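Local structure of prolyl-tRNA synthetase (Naegleria fowleri, 6UYH) at residues W52-S57 with P293-C298; K32-D37 with E351-P356; L199-I204 with M281-D286; F61-I66 with N143-V148. The protein probably attaches proline to its tRNA at the expense of ATP, as a class II aminoacyl-tRNA synthetase, and binds halofuginone together with an ATP analogue. One frame throughout, in Å; residues are numbered along the deposited sequence.

Contact 1: W52-S57 with P293-C298; sequences WFVWES and PRVAFC. With EDO (1,2-ethanediol), chain Q.
S57 OG and R294 O are joined through one water, which lies 2.6 Å from S57 OG and donates a bond of 2.8 Å to R294 O. Beside this bridge S57 CB lies 4.0 Å from V295 CG1. One turn earlier, F53 has CG anti to the backbone N (chi1 -179°), and its ring meets three consecutive residues of the loop. F297 CA sits over one face of the F53 ring in a CH-pi contact, 3.9 Å from the ring centroid and displaced toward the rim, while V295 O approaches the edge, 3.4 Å from F53 CD2. The segments join two domains: 52-57 belongs to helix 49-67, the long helix that probably corresponds to class II motif 1, and 293-298 lies in the loop leading from helix 274-283 to strand 300-304 of the anticodon-binding sheet. V54 packs on the loop, its CG1 3.9 Å from V295 CB and its CG2 against V295 O, with M279 of helix 274-283 touching both valines. R294 reaches away from helix 49-67. R294 NE donates to O1 of a 1,2-ethanediol (3.1 Å, 156°), NH1 binds E197 O and NH2 forms a salt bridge with D399.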
loop_
_atom_site.group_PDB
_atom_site.type_symbol
_atom_site.label_atom_id
_atom_site.label_comp_id
_atom_site.label_asym_id
_atom_site.label_seq_id
_atom_site.Cartn_x
_atom_site.Cartn_y
_atom_site.Cartn_z
ATOM N N TRP A 52 6.362 -1.674 -10.335
ATOM C CA TRP A 52 5.659 -1.205 -9.148
ATOM C C TRP A 52 5.910 0.279 -8.918
ATOM O O TRP A 52 5.032 0.985 -8.418
ATOM C CB TRP A 52 6.088 -2.029 -7.922
ATOM C CG TRP A 52 5.177 -1.822 -6.717
ATOM C CD1 TRP A 52 5.507 -1.238 -5.520
ATOM C CD2 TRP A 52 3.797 -2.192 -6.616
ATOM N NE1 TRP A 52 4.411 -1.229 -4.687
ATOM C CE2 TRP A 52 3.353 -1.811 -5.333
ATOM C CE3 TRP A 52 2.890 -2.807 -7.489
ATOM C CZ2 TRP A 52 2.040 -2.024 -4.903
ATOM C CZ3 TRP A 52 1.592 -3.028 -7.056
ATOM C CH2 TRP A 52 1.183 -2.637 -5.772
ATOM N N PHE A 53 7.087 0.770 -9.315
ATOM C CA PHE A 53 7.376 2.200 -9.231
ATOM C C PHE A 53 6.318 3.041 -9.937
ATOM O O PHE A 53 5.959 4.126 -9.464
ATOM C CB PHE A 53 8.754 2.498 -9.826
ATOM C CG PHE A 53 9.139 3.958 -9.744
ATOM C CD1 PHE A 53 9.781 4.453 -8.626
ATOM C CD2 PHE A 53 8.830 4.838 -10.779
ATOM C CE1 PHE A 53 10.121 5.786 -8.540
ATOM C CE2 PHE A 53 9.161 6.183 -10.690
ATOM C CZ PHE A 53 9.805 6.653 -9.571
ATOM N N VAL A 54 5.829 2.573 -11.090
ATOM C CA VAL A 54 4.790 3.317 -11.800
ATOM C C VAL A 54 3.539 3.427 -10.939
ATOM O O VAL A 54 2.933 4.500 -10.820
ATOM C CB VAL A 54 4.478 2.658 -13.155
ATOM C CG1 VAL A 54 3.355 3.441 -13.875
ATOM C CG2 VAL A 54 5.708 2.635 -14.042
ATOM N N TRP A 55 3.117 2.316 -10.337
ATOM C CA TRP A 55 1.900 2.358 -9.529
ATOM C C TRP A 55 2.100 3.215 -8.281
ATOM O O TRP A 55 1.208 3.978 -7.900
ATOM C CB TRP A 55 1.462 0.942 -9.162
ATOM C CG TRP A 55 0.126 0.871 -8.480
ATOM C CD1 TRP A 55 -0.133 0.347 -7.235
ATOM C CD2 TRP A 55 -1.136 1.333 -8.993
ATOM N NE1 TRP A 55 -1.484 0.446 -6.958
ATOM C CE2 TRP A 55 -2.115 1.054 -8.011
ATOM C CE3 TRP A 55 -1.534 1.955 -10.186
ATOM C CZ2 TRP A 55 -3.466 1.384 -8.185
ATOM C CZ3 TRP A 55 -2.880 2.279 -10.359
ATOM C CH2 TRP A 55 -3.827 1.991 -9.362
ATOM N N GLU A 56 3.280 3.141 -7.658
ATOM C CA GLU A 56 3.555 4.026 -6.526
ATOM C C GLU A 56 3.490 5.493 -6.939
ATOM O O GLU A 56 3.072 6.345 -6.144
ATOM C CB GLU A 56 4.926 3.714 -5.925
ATOM C CG GLU A 56 4.978 2.386 -5.214
ATOM C CD GLU A 56 6.333 2.146 -4.578
ATOM O OE1 GLU A 56 7.337 2.668 -5.109
ATOM O OE2 GLU A 56 6.391 1.452 -3.553
ATOM N N SER A 57 3.932 5.803 -8.164
ATOM C CA SER A 57 3.894 7.171 -8.670
ATOM C C SER A 57 2.459 7.642 -8.848
ATOM O O SER A 57 2.120 8.781 -8.510
ATOM C CB SER A 57 4.649 7.267 -9.994
ATOM O OG SER A 57 6.054 7.085 -9.821
ATOM N N PRO A 293 8.105 10.187 -18.791
ATOM C CA PRO A 293 9.113 10.620 -17.804
ATOM C C PRO A 293 8.614 10.711 -16.364
ATOM O O PRO A 293 9.387 10.447 -15.438
ATOM C CB PRO A 293 9.542 11.992 -18.341
ATOM C CG PRO A 293 9.379 11.861 -19.830
ATOM C CD PRO A 293 8.173 10.970 -20.040
ATOM N N ARG A 294 7.352 11.063 -16.134
ATOM C CA ARG A 294 6.905 11.264 -14.762
ATOM C C ARG A 294 6.668 9.964 -14.002
ATOM O O ARG A 294 6.497 10.005 -12.777
ATOM C CB ARG A 294 5.648 12.138 -14.754
ATOM C CG ARG A 294 5.983 13.591 -15.110
ATOM C CD ARG A 294 4.820 14.367 -15.712
ATOM N NE ARG A 294 5.293 15.484 -16.528
ATOM C CZ ARG A 294 4.508 16.263 -17.268
ATOM N NH1 ARG A 294 3.194 16.045 -17.295
ATOM N NH2 ARG A 294 5.032 17.255 -17.983
ATOM N N VAL A 295 6.664 8.814 -14.675
ATOM C CA VAL A 295 6.574 7.542 -13.970
ATOM C C VAL A 295 7.770 6.644 -14.252
ATOM O O VAL A 295 7.743 5.464 -13.913
ATOM C CB VAL A 295 5.253 6.810 -14.279
ATOM C CG1 VAL A 295 4.058 7.678 -13.881
ATOM C CG2 VAL A 295 5.178 6.419 -15.756
ATOM N N ALA A 296 8.834 7.185 -14.843
ATOM C CA ALA A 296 10.000 6.381 -15.203
ATOM C C ALA A 296 10.892 6.163 -13.986
ATOM O O ALA A 296 11.366 7.135 -13.393
ATOM C CB ALA A 296 10.785 7.070 -16.319
ATOM N N PHE A 297 11.164 4.891 -13.656
ATOM C CA PHE A 297 12.028 4.573 -12.515
ATOM C C PHE A 297 13.372 5.277 -12.642
ATOM O O PHE A 297 13.972 5.691 -11.639
ATOM C CB PHE A 297 12.228 3.056 -12.410
ATOM C CG PHE A 297 13.140 2.502 -13.458
ATOM C CD1 PHE A 297 14.477 2.273 -13.187
ATOM C CD2 PHE A 297 12.663 2.251 -14.740
ATOM C CE1 PHE A 297 15.330 1.792 -14.171
ATOM C CE2 PHE A 297 13.507 1.770 -15.737
ATOM C CZ PHE A 297 14.846 1.541 -15.453
ATOM N N CYS A 298 13.870 5.394 -13.870
ATOM C CA CYS A 298 15.050 6.184 -14.187
ATOM C C CYS A 298 14.669 7.100 -15.339
ATOM O O CYS A 298 14.206 6.622 -16.382
ATOM C CB CYS A 298 16.235 5.292 -14.568
ATOM S SG CYS A 298 17.668 6.179 -15.231
HETATM C C1 EDO Q . 9.254 15.461 -15.751
HETATM O O1 EDO Q . 8.166 16.392 -15.720
HETATM C C2 EDO Q . 10.559 16.238 -15.622
HETATM O O2 EDO Q . 10.456 17.165 -14.537
HETATM O O HOH W 1 7.459 9.271 -10.223
#

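Contact 2: K32-D37 with E351-P356; sequences KSEFLD and ELRGVP
R353 meets S33 and E34 where two helices end close together. Helix 22-32 and helix 343-353 each finish in a Schellman motif, with E34 and G354 in the positive-phi positions, and the contact sets the N-terminal part of the chain against the anticodon-binding domain. From its root, the R353 side chain first passes the S33 carbonyl: R353 CB is 4.2 Å and CG 3.7 Å from S33 O. The chain then runs extended to NE, and chi4 of 77° turns CZ out of that line. R353 NE stays 3.7 Å from E34 OE2. At the tip, R353 NH2 donates to E34 OE2 in a salt bridge of 2.8 Å (N-H...O 154°), coming from above the carboxylate plane, and the carboxylate and guanidinium planes stand 76° apart. The other amino group, NH1, is held by Y349 O, and the Y349 ring adds a cation-pi contact, so the guanidinium is fixed from its own helix as well as from across the contact. On the next residue back, L352 CD2 rests 3.5 Å from K32 O, and S33 CB touches the L352 carbonyl. A water links the two chain turns, donating to S33 O at 2.9 Å and to R353 O at 2.8 Å, with the F35 ring presenting its edge to it.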
loop_
_atom_site.group_PDB
_atom_site.type_symbol
_atom_site.label_atom_id
_atom_site.label_comp_id
_atom_site.label_asym_id
_atom_site.label_seq_id
_atom_site.Cartn_x
_atom_site.Cartn_y
_atom_site.Cartn_z
ATOM N N LYS A 32 10.914 -8.777 -20.671
ATOM C CA LYS A 32 12.316 -8.453 -20.927
ATOM C C LYS A 32 12.689 -7.068 -20.416
ATOM O O LYS A 32 13.871 -6.805 -20.168
ATOM C CB LYS A 32 12.617 -8.584 -22.423
ATOM C CG LYS A 32 12.468 -10.011 -22.913
ATOM C CD LYS A 32 12.742 -10.150 -24.407
ATOM C CE LYS A 32 12.676 -11.615 -24.821
ATOM N NZ LYS A 32 12.984 -11.825 -26.267
ATOM N N SER A 33 11.710 -6.185 -20.246
ATOM C CA SER A 33 11.953 -4.908 -19.596
ATOM C C SER A 33 12.083 -5.024 -18.088
ATOM O O SER A 33 12.310 -4.000 -17.436
ATOM C CB SER A 33 10.821 -3.941 -19.895
ATOM O OG SER A 33 9.608 -4.390 -19.295
ATOM N N GLU A 34 11.925 -6.233 -17.531
ATOM C CA GLU A 34 11.892 -6.467 -16.080
ATOM C C GLU A 34 10.705 -5.773 -15.410
ATOM O O GLU A 34 10.761 -5.401 -14.236
ATOM C CB GLU A 34 13.222 -6.065 -15.414
ATOM C CG GLU A 34 14.418 -6.826 -15.989
ATOM C CD GLU A 34 15.729 -6.555 -15.273
ATOM O OE1 GLU A 34 15.731 -5.868 -14.230
ATOM O OE2 GLU A 34 16.765 -7.047 -15.761
ATOM N N PHE A 35 9.595 -5.613 -16.133
ATOM C CA PHE A 35 8.395 -5.079 -15.497
ATOM C C PHE A 35 7.624 -6.166 -14.758
ATOM O O PHE A 35 7.175 -5.960 -13.621
ATOM C CB PHE A 35 7.489 -4.410 -16.543
ATOM C CG PHE A 35 7.464 -2.905 -16.453
ATOM C CD1 PHE A 35 6.247 -2.218 -16.394
ATOM C CD2 PHE A 35 8.654 -2.180 -16.419
ATOM C CE1 PHE A 35 6.222 -0.836 -16.295
ATOM C CE2 PHE A 35 8.643 -0.799 -16.322
ATOM C CZ PHE A 35 7.416 -0.123 -16.266
ATOM N N LEU A 36 7.484 -7.332 -15.372
ATOM C CA LEU A 36 6.511 -8.314 -14.922
ATOM C C LEU A 36 7.083 -9.711 -15.087
ATOM O O LEU A 36 7.898 -9.965 -15.979
ATOM C CB LEU A 36 5.198 -8.164 -15.711
ATOM C CG LEU A 36 4.019 -9.092 -15.410
ATOM C CD1 LEU A 36 2.697 -8.356 -15.664
ATOM C CD2 LEU A 36 4.088 -10.345 -16.277
ATOM N N ASP A 37 6.662 -10.621 -14.217
ATOM C CA ASP A 37 6.891 -12.034 -14.470
ATOM C C ASP A 37 5.591 -12.806 -14.318
ATOM O O ASP A 37 4.672 -12.379 -13.617
ATOM C CB ASP A 37 7.948 -12.632 -13.558
ATOM C CG ASP A 37 8.981 -13.419 -14.333
ATOM O OD1 ASP A 37 8.639 -13.918 -15.434
ATOM O OD2 ASP A 37 10.125 -13.526 -13.860
ATOM N N GLU A 351 17.293 1.229 -23.385
ATOM C CA GLU A 351 16.144 1.410 -24.274
ATOM C C GLU A 351 15.099 0.328 -24.036
ATOM O O GLU A 351 13.898 0.614 -23.988
ATOM C CB GLU A 351 16.593 1.408 -25.741
ATOM C CG GLU A 351 17.280 2.695 -26.184
ATOM C CD GLU A 351 17.923 2.583 -27.557
ATOM O OE1 GLU A 351 17.919 1.473 -28.135
ATOM O OE2 GLU A 351 18.437 3.610 -28.054
ATOM N N LEU A 352 15.544 -0.920 -23.879
ATOM C CA LEU A 352 14.637 -2.027 -23.576
ATOM C C LEU A 352 13.829 -1.761 -22.312
ATOM O O LEU A 352 12.635 -2.081 -22.238
ATOM C CB LEU A 352 15.454 -3.316 -23.429
ATOM C CG LEU A 352 14.742 -4.606 -23.028
ATOM C CD1 LEU A 352 13.619 -4.917 -24.026
ATOM C CD2 LEU A 352 15.736 -5.764 -22.948
ATOM N N ARG A 353 14.461 -1.172 -21.306
ATOM C CA ARG A 353 13.803 -0.946 -20.029
ATOM C C ARG A 353 13.023 0.361 -19.990
ATOM O O ARG A 353 12.305 0.608 -19.016
ATOM C CB ARG A 353 14.848 -1.011 -18.911
ATOM C CG ARG A 353 15.381 -2.430 -18.740
ATOM C CD ARG A 353 16.705 -2.495 -17.989
ATOM N NE ARG A 353 17.065 -3.871 -17.648
ATOM C CZ ARG A 353 17.561 -4.763 -18.508
ATOM N NH1 ARG A 353 17.769 -4.433 -19.777
ATOM N NH2 ARG A 353 17.852 -5.991 -18.100
ATOM N N GLY A 354 13.136 1.193 -21.023
ATOM C CA GLY A 354 12.222 2.303 -21.206
ATOM C C GLY A 354 12.729 3.663 -20.799
ATOM O O GLY A 354 11.946 4.618 -20.816
ATOM N N VAL A 355 14.007 3.793 -20.453
ATOM C CA VAL A 355 14.501 5.075 -19.931
ATOM C C VAL A 355 14.277 6.174 -20.969
ATOM O O VAL A 355 14.705 6.032 -22.131
ATOM C CB VAL A 355 15.986 4.962 -19.552
ATOM C CG1 VAL A 355 16.525 6.316 -19.150
ATOM C CG2 VAL A 355 16.153 3.959 -18.399
ATOM N N PRO A 356 13.613 7.279 -20.621
ATOM C CA PRO A 356 13.235 8.254 -21.661
ATOM C C PRO A 356 14.393 9.061 -22.237
ATOM O O PRO A 356 14.322 9.453 -23.409
ATOM C CB PRO A 356 12.208 9.155 -20.947
ATOM C CG PRO A 356 12.330 8.846 -19.487
ATOM C CD PRO A 356 12.832 7.442 -19.385
HETATM O O HOH W 2 12.020 -1.179 -16.906
#

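Contact 3: L199-I204 with M281-D286; sequences LAVPVI and MVHGDD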
loop_
_atom_site.group_PDB
_atom_site.type_symbol
_atom_site.label_atom_id
_atom_site.label_comp_id
_atom_site.label_asym_id
_atom_site.label_seq_id
_atom_site.Cartn_x
_atom_site.Cartn_y
_atom_site.Cartn_z
ATOM N N LEU A 199 0.847 9.388 -17.429
ATOM C CA LEU A 199 1.065 8.277 -18.356
ATOM C C LEU A 199 1.110 8.692 -19.820
ATOM O O LEU A 199 1.378 7.835 -20.676
ATOM C CB LEU A 199 -0.030 7.216 -18.159
ATOM C CG LEU A 199 -0.205 6.751 -16.702
ATOM C CD1 LEU A 199 -1.321 5.725 -16.578
ATOM C CD2 LEU A 199 1.101 6.197 -16.120
ATOM N N ALA A 200 0.850 9.969 -20.123
ATOM C CA ALA A 200 0.819 10.492 -21.493
ATOM C C ALA A 200 -0.151 9.709 -22.380
ATOM O O ALA A 200 0.098 9.504 -23.568
ATOM C CB ALA A 200 2.225 10.523 -22.106
ATOM N N VAL A 201 -1.269 9.276 -21.808
ATOM C CA VAL A 201 -2.301 8.534 -22.533
ATOM C C VAL A 201 -3.534 9.425 -22.659
ATOM O O VAL A 201 -4.057 9.888 -21.641
ATOM C CB VAL A 201 -2.667 7.217 -21.830
ATOM C CG1 VAL A 201 -3.922 6.618 -22.476
ATOM C CG2 VAL A 201 -1.504 6.222 -21.889
ATOM N N PRO A 202 -4.050 9.660 -23.861
ATOM C CA PRO A 202 -5.245 10.499 -23.999
ATOM C C PRO A 202 -6.505 9.723 -23.653
ATOM O O PRO A 202 -6.572 8.501 -23.806
ATOM C CB PRO A 202 -5.223 10.889 -25.484
ATOM C CG PRO A 202 -4.602 9.696 -26.153
ATOM C CD PRO A 202 -3.536 9.211 -25.166
ATOM N N VAL A 203 -7.524 10.455 -23.183
ATOM C CA VAL A 203 -8.764 9.832 -22.734
ATOM C C VAL A 203 -9.948 10.545 -23.364
ATOM O O VAL A 203 -9.849 11.677 -23.844
ATOM C CB VAL A 203 -8.941 9.835 -21.192
ATOM C CG1 VAL A 203 -7.756 9.202 -20.480
ATOM C CG2 VAL A 203 -9.198 11.235 -20.683
ATOM N N ILE A 204 -11.087 9.857 -23.339
ATOM C CA ILE A 204 -12.379 10.429 -23.697
ATOM C C ILE A 204 -13.312 10.214 -22.516
ATOM O O ILE A 204 -13.515 9.070 -22.088
ATOM C CB ILE A 204 -12.971 9.789 -24.958
ATOM C CG1 ILE A 204 -12.052 10.010 -26.158
ATOM C CG2 ILE A 204 -14.344 10.393 -25.236
ATOM C CD1 ILE A 204 -12.449 9.188 -27.364
ATOM N N MET A 281 0.769 -0.696 -23.783
ATOM C CA MET A 281 0.212 -0.964 -25.104
ATOM C C MET A 281 0.200 0.280 -25.980
ATOM O O MET A 281 0.348 0.172 -27.206
ATOM C CB MET A 281 -1.210 -1.528 -24.996
ATOM C CG MET A 281 -1.254 -2.957 -24.472
ATOM S SD MET A 281 -2.973 -3.536 -24.334
ATOM C CE MET A 281 -2.680 -5.217 -23.779
ATOM N N VAL A 282 0.004 1.462 -25.384
ATOM C CA VAL A 282 -0.023 2.690 -26.174
ATOM C C VAL A 282 1.389 3.074 -26.617
ATOM O O VAL A 282 1.631 3.340 -27.801
ATOM C CB VAL A 282 -0.706 3.829 -25.388
ATOM C CG1 VAL A 282 -0.537 5.157 -26.122
ATOM C CG2 VAL A 282 -2.197 3.530 -25.184
ATOM N N HIS A 283 2.352 3.076 -25.687
ATOM C CA HIS A 283 3.653 3.698 -25.945
ATOM C C HIS A 283 4.780 2.734 -26.305
ATOM O O HIS A 283 5.780 3.179 -26.879
ATOM C CB HIS A 283 4.127 4.500 -24.726
ATOM C CG HIS A 283 3.233 5.637 -24.362
ATOM N ND1 HIS A 283 2.869 6.620 -25.255
ATOM C CD2 HIS A 283 2.671 5.974 -23.179
ATOM C CE1 HIS A 283 2.093 7.497 -24.643
ATOM N NE2 HIS A 283 1.957 7.128 -23.382
ATOM N N GLY A 284 4.679 1.453 -25.960
ATOM C CA GLY A 284 5.762 0.530 -26.274
ATOM C C GLY A 284 6.008 0.421 -27.769
ATOM O O GLY A 284 5.116 0.653 -28.590
ATOM N N ASP A 285 7.243 0.076 -28.134
ATOM C CA ASP A 285 7.614 -0.034 -29.537
ATOM C C ASP A 285 8.462 -1.298 -29.727
ATOM O O ASP A 285 8.564 -2.142 -28.834
ATOM C CB ASP A 285 8.302 1.261 -30.020
ATOM C CG ASP A 285 9.676 1.491 -29.382
ATOM O OD1 ASP A 285 10.218 0.576 -28.732
ATOM O OD2 ASP A 285 10.224 2.603 -29.550
ATOM N N ASP A 286 9.074 -1.427 -30.905
ATOM C CA ASP A 286 9.777 -2.660 -31.237
ATOM C C ASP A 286 11.143 -2.762 -30.577
ATOM O O ASP A 286 11.788 -3.813 -30.682
ATOM C CB ASP A 286 9.912 -2.800 -32.756
ATOM C CG ASP A 286 8.573 -3.087 -33.429
ATOM O OD1 ASP A 286 7.652 -3.570 -32.743
ATOM O OD2 ASP A 286 8.445 -2.832 -34.637
#
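H283 NE2 donates to L199 O across the contact, a bond of 2.9 Å with an N-H...O angle of 139°. L199 O lies near the imidazole plane, and the donor in turn lies in the carbonyl plane, with a C=O...N angle of 150°. A second carbonyl oxygen, A200 O, is also at the ring edge, 3.0 Å from H283 CE1, so the NE2-CE1 end of the imidazole faces two successive backbone oxygens. Carbon groups also come close: A200 CB is 3.6 Å from H283 NE2, and V201 CG2 comes up obliquely to 3.9 Å from the same nitrogen. Apart from H283, V201 CG2 meets V282 CG2 at 4.3 Å.

What places these groups lies one layer out. H283 is on the last turn of helix 274-283, and the neighbouring V282 CG1 stands 3.7 Å above one face of the H283 ring. The carbonyls are turned to the imidazole where the chain leaves helix 177-198, with A200 at positive phi. M405 of helix 391-415 touches H283, and the same helix covers P202 through A409, R410 and M413. On the sheet side, T225 packs on V201 and I227 on V282. The histidine thus ties the exit of helix 177-198 to the C-terminal end of helix 274-283, which probably corresponds to the class II motif 3 helix and whose first residue, R274, lines the nucleotide pocket.

Contact 4: F61-I66 with N143-V148; sequences FFDAEI and NQWTNV
W145 points from the strand toward helix 49-67, and chi1 of -62° puts its CG anti to the carbonyl carbon; the indole then lies beside D63 and F62, whose CG is anti to the backbone N. W145 NE1 donates to D63 OD1 at 2.8 Å (N-H...O 156°). The oxygen lies close to the indole plane and is met on its syn side, with the donor somewhat out of the carboxylate plane. F62 packs beside this bond, its CD2 3.7 Å from W145 CZ2, the two rings nearly perpendicular. Farther along the helix, I66 CD1 lies 3.7 Å from N143 ND2, the two side chains crossing at about a right angle. The N143 amide is itself held at both ends, OD1 by Q168 and ND2 by N73. Helix 61-66 and strand 143-148 run antiparallel (170°), their axes 11.2 Å apart. The pairing is consistent with the class II core, in which the motif 1 helix packs on the sheet, here against strand 140-149, which corresponds to the first strand of motif 2.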
loop_
_atom_site.group_PDB
_atom_site.type_symbol
_atom_site.label_atom_id
_atom_site.label_comp_id
_atom_site.label_asym_id
_atom_site.label_seq_id
_atom_site.Cartn_x
_atom_site.Cartn_y
_atom_site.Cartn_z
ATOM N N PHE A 61 0.662 10.807 -6.620
ATOM C CA PHE A 61 -0.062 11.891 -7.272
ATOM C C PHE A 61 -1.528 11.909 -6.852
ATOM O O PHE A 61 -2.062 12.956 -6.469
ATOM C CB PHE A 61 0.050 11.743 -8.786
ATOM C CG PHE A 61 -0.811 12.704 -9.560
ATOM C CD1 PHE A 61 -0.433 14.028 -9.714
ATOM C CD2 PHE A 61 -1.992 12.277 -10.143
ATOM C CE1 PHE A 61 -1.220 14.915 -10.453
ATOM C CE2 PHE A 61 -2.790 13.150 -10.885
ATOM C CZ PHE A 61 -2.402 14.476 -11.034
ATOM N N PHE A 62 -2.200 10.757 -6.936
ATOM C CA PHE A 62 -3.636 10.726 -6.669
ATOM C C PHE A 62 -3.927 11.051 -5.209
ATOM O O PHE A 62 -4.845 11.824 -4.917
ATOM C CB PHE A 62 -4.211 9.358 -7.055
ATOM C CG PHE A 62 -5.721 9.310 -7.082
ATOM C CD1 PHE A 62 -6.423 9.844 -8.152
ATOM C CD2 PHE A 62 -6.429 8.702 -6.054
ATOM C CE1 PHE A 62 -7.814 9.799 -8.191
ATOM C CE2 PHE A 62 -7.828 8.642 -6.088
ATOM C CZ PHE A 62 -8.510 9.187 -7.154
ATOM N N ASP A 63 -3.144 10.482 -4.282
ATOM C CA ASP A 63 -3.292 10.785 -2.862
ATOM C C ASP A 63 -3.202 12.279 -2.605
ATOM O O ASP A 63 -3.980 12.835 -1.822
ATOM C CB ASP A 63 -2.209 10.070 -2.040
ATOM C CG ASP A 63 -2.670 8.732 -1.467
ATOM O OD1 ASP A 63 -3.836 8.360 -1.659
ATOM O OD2 ASP A 63 -1.836 8.055 -0.830
ATOM N N ALA A 64 -2.209 12.944 -3.204
ATOM C CA ALA A 64 -2.072 14.371 -2.945
ATOM C C ALA A 64 -3.260 15.150 -3.494
ATOM O O ALA A 64 -3.684 16.134 -2.881
ATOM C CB ALA A 64 -0.761 14.904 -3.528
ATOM N N GLU A 65 -3.825 14.719 -4.629
ATOM C CA GLU A 65 -4.967 15.433 -5.198
ATOM C C GLU A 65 -6.247 15.191 -4.400
ATOM O O GLU A 65 -7.045 16.118 -4.210
ATOM C CB GLU A 65 -5.163 15.029 -6.662
ATOM C CG GLU A 65 -4.031 15.509 -7.577
ATOM C CD GLU A 65 -3.832 17.020 -7.536
ATOM O OE1 GLU A 65 -4.833 17.774 -7.540
ATOM O OE2 GLU A 65 -2.662 17.457 -7.497
ATOM N N ILE A 66 -6.480 13.958 -3.941
ATOM C CA ILE A 66 -7.721 13.721 -3.204
ATOM C C ILE A 66 -7.630 14.258 -1.778
ATOM O O ILE A 66 -8.663 14.563 -1.163
ATOM C CB ILE A 66 -8.132 12.237 -3.201
ATOM C CG1 ILE A 66 -7.117 11.357 -2.439
ATOM C CG2 ILE A 66 -8.379 11.748 -4.649
ATOM C CD1 ILE A 66 -7.554 9.894 -2.302
ATOM N N ASN A 143 -11.016 6.546 1.155
ATOM C CA ASN A 143 -10.336 5.915 0.037
ATOM C C ASN A 143 -9.457 4.801 0.583
ATOM O O ASN A 143 -8.967 4.891 1.712
ATOM C CB ASN A 143 -9.489 6.945 -0.737
ATOM C CG ASN A 143 -8.644 6.318 -1.810
ATOM O OD1 ASN A 143 -9.161 5.914 -2.855
ATOM N ND2 ASN A 143 -7.330 6.228 -1.570
ATOM N N GLN A 144 -9.270 3.742 -0.198
ATOM C CA GLN A 144 -8.262 2.763 0.200
ATOM C C GLN A 144 -7.542 2.207 -1.022
ATOM O O GLN A 144 -8.140 2.026 -2.083
ATOM C CB GLN A 144 -8.858 1.622 1.047
ATOM C CG GLN A 144 -10.079 0.936 0.466
ATOM C CD GLN A 144 -10.582 -0.183 1.368
ATOM O OE1 GLN A 144 -10.367 -0.154 2.578
ATOM N NE2 GLN A 144 -11.258 -1.173 0.780
ATOM N N TRP A 145 -6.235 1.972 -0.852
ATOM C CA TRP A 145 -5.375 1.327 -1.840
ATOM C C TRP A 145 -5.251 -0.140 -1.442
ATOM O O TRP A 145 -4.655 -0.449 -0.403
ATOM C CB TRP A 145 -3.998 1.998 -1.871
ATOM C CG TRP A 145 -4.048 3.433 -2.260
ATOM C CD1 TRP A 145 -4.146 4.514 -1.429
ATOM C CD2 TRP A 145 -3.984 3.950 -3.588
ATOM N NE1 TRP A 145 -4.158 5.675 -2.165
ATOM C CE2 TRP A 145 -4.076 5.355 -3.496
ATOM C CE3 TRP A 145 -3.888 3.359 -4.853
ATOM C CZ2 TRP A 145 -4.057 6.182 -4.617
ATOM C CZ3 TRP A 145 -3.862 4.170 -5.959
ATOM C CH2 TRP A 145 -3.953 5.573 -5.839
ATOM N N THR A 146 -5.828 -1.041 -2.243
ATOM C CA THR A 146 -5.989 -2.431 -1.831
ATOM C C THR A 146 -5.801 -3.367 -3.014
ATOM O O THR A 146 -5.834 -2.956 -4.184
ATOM C CB THR A 146 -7.385 -2.722 -1.236
ATOM O OG1 THR A 146 -8.362 -2.665 -2.283
ATOM C CG2 THR A 146 -7.781 -1.727 -0.188
ATOM N N ASN A 147 -5.661 -4.656 -2.696
ATOM C CA ASN A 147 -5.797 -5.702 -3.704
ATOM C C ASN A 147 -7.246 -6.177 -3.803
ATOM O O ASN A 147 -8.021 -6.079 -2.858
ATOM C CB ASN A 147 -4.846 -6.879 -3.427
ATOM C CG ASN A 147 -5.017 -7.486 -2.054
ATOM O OD1 ASN A 147 -5.573 -6.883 -1.145
ATOM N ND2 ASN A 147 -4.502 -8.697 -1.894
ATOM N N VAL A 148 -7.598 -6.682 -4.980
ATOM C CA VAL A 148 -8.954 -7.093 -5.319
ATOM C C VAL A 148 -8.862 -8.449 -6.000
ATOM O O VAL A 148 -7.913 -8.702 -6.748
ATOM C CB VAL A 148 -9.630 -6.071 -6.263
ATOM C CG1 VAL A 148 -11.121 -6.300 -6.309
ATOM C CG2 VAL A 148 -9.303 -4.641 -5.835
#

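How the contacts relate
Contacts 1 and 4 share helix 49-67 and touch where W55 CZ2 is 3.6 Å from W145 CZ3. Contact 2 adjoins contact 1 on the anticodon-domain side, with F297 CE2 3.7 Å from R353 O, while L199 CD2 of contact 3 lies 4.0 Å from V295 CG1 of contact 1. Contact 1 is therefore the hub, touching all three others, whereas contacts 2 and 4 have centres about 25 Å apart. Contact 4 comes within about 8 Å of halofuginone, measured from the N143 side chain. The ATP analogue is about 11 Å from the side chains of both W145 of contact 4 and L199 of contact 3, and about 14 Å from that of V54 of contact 1.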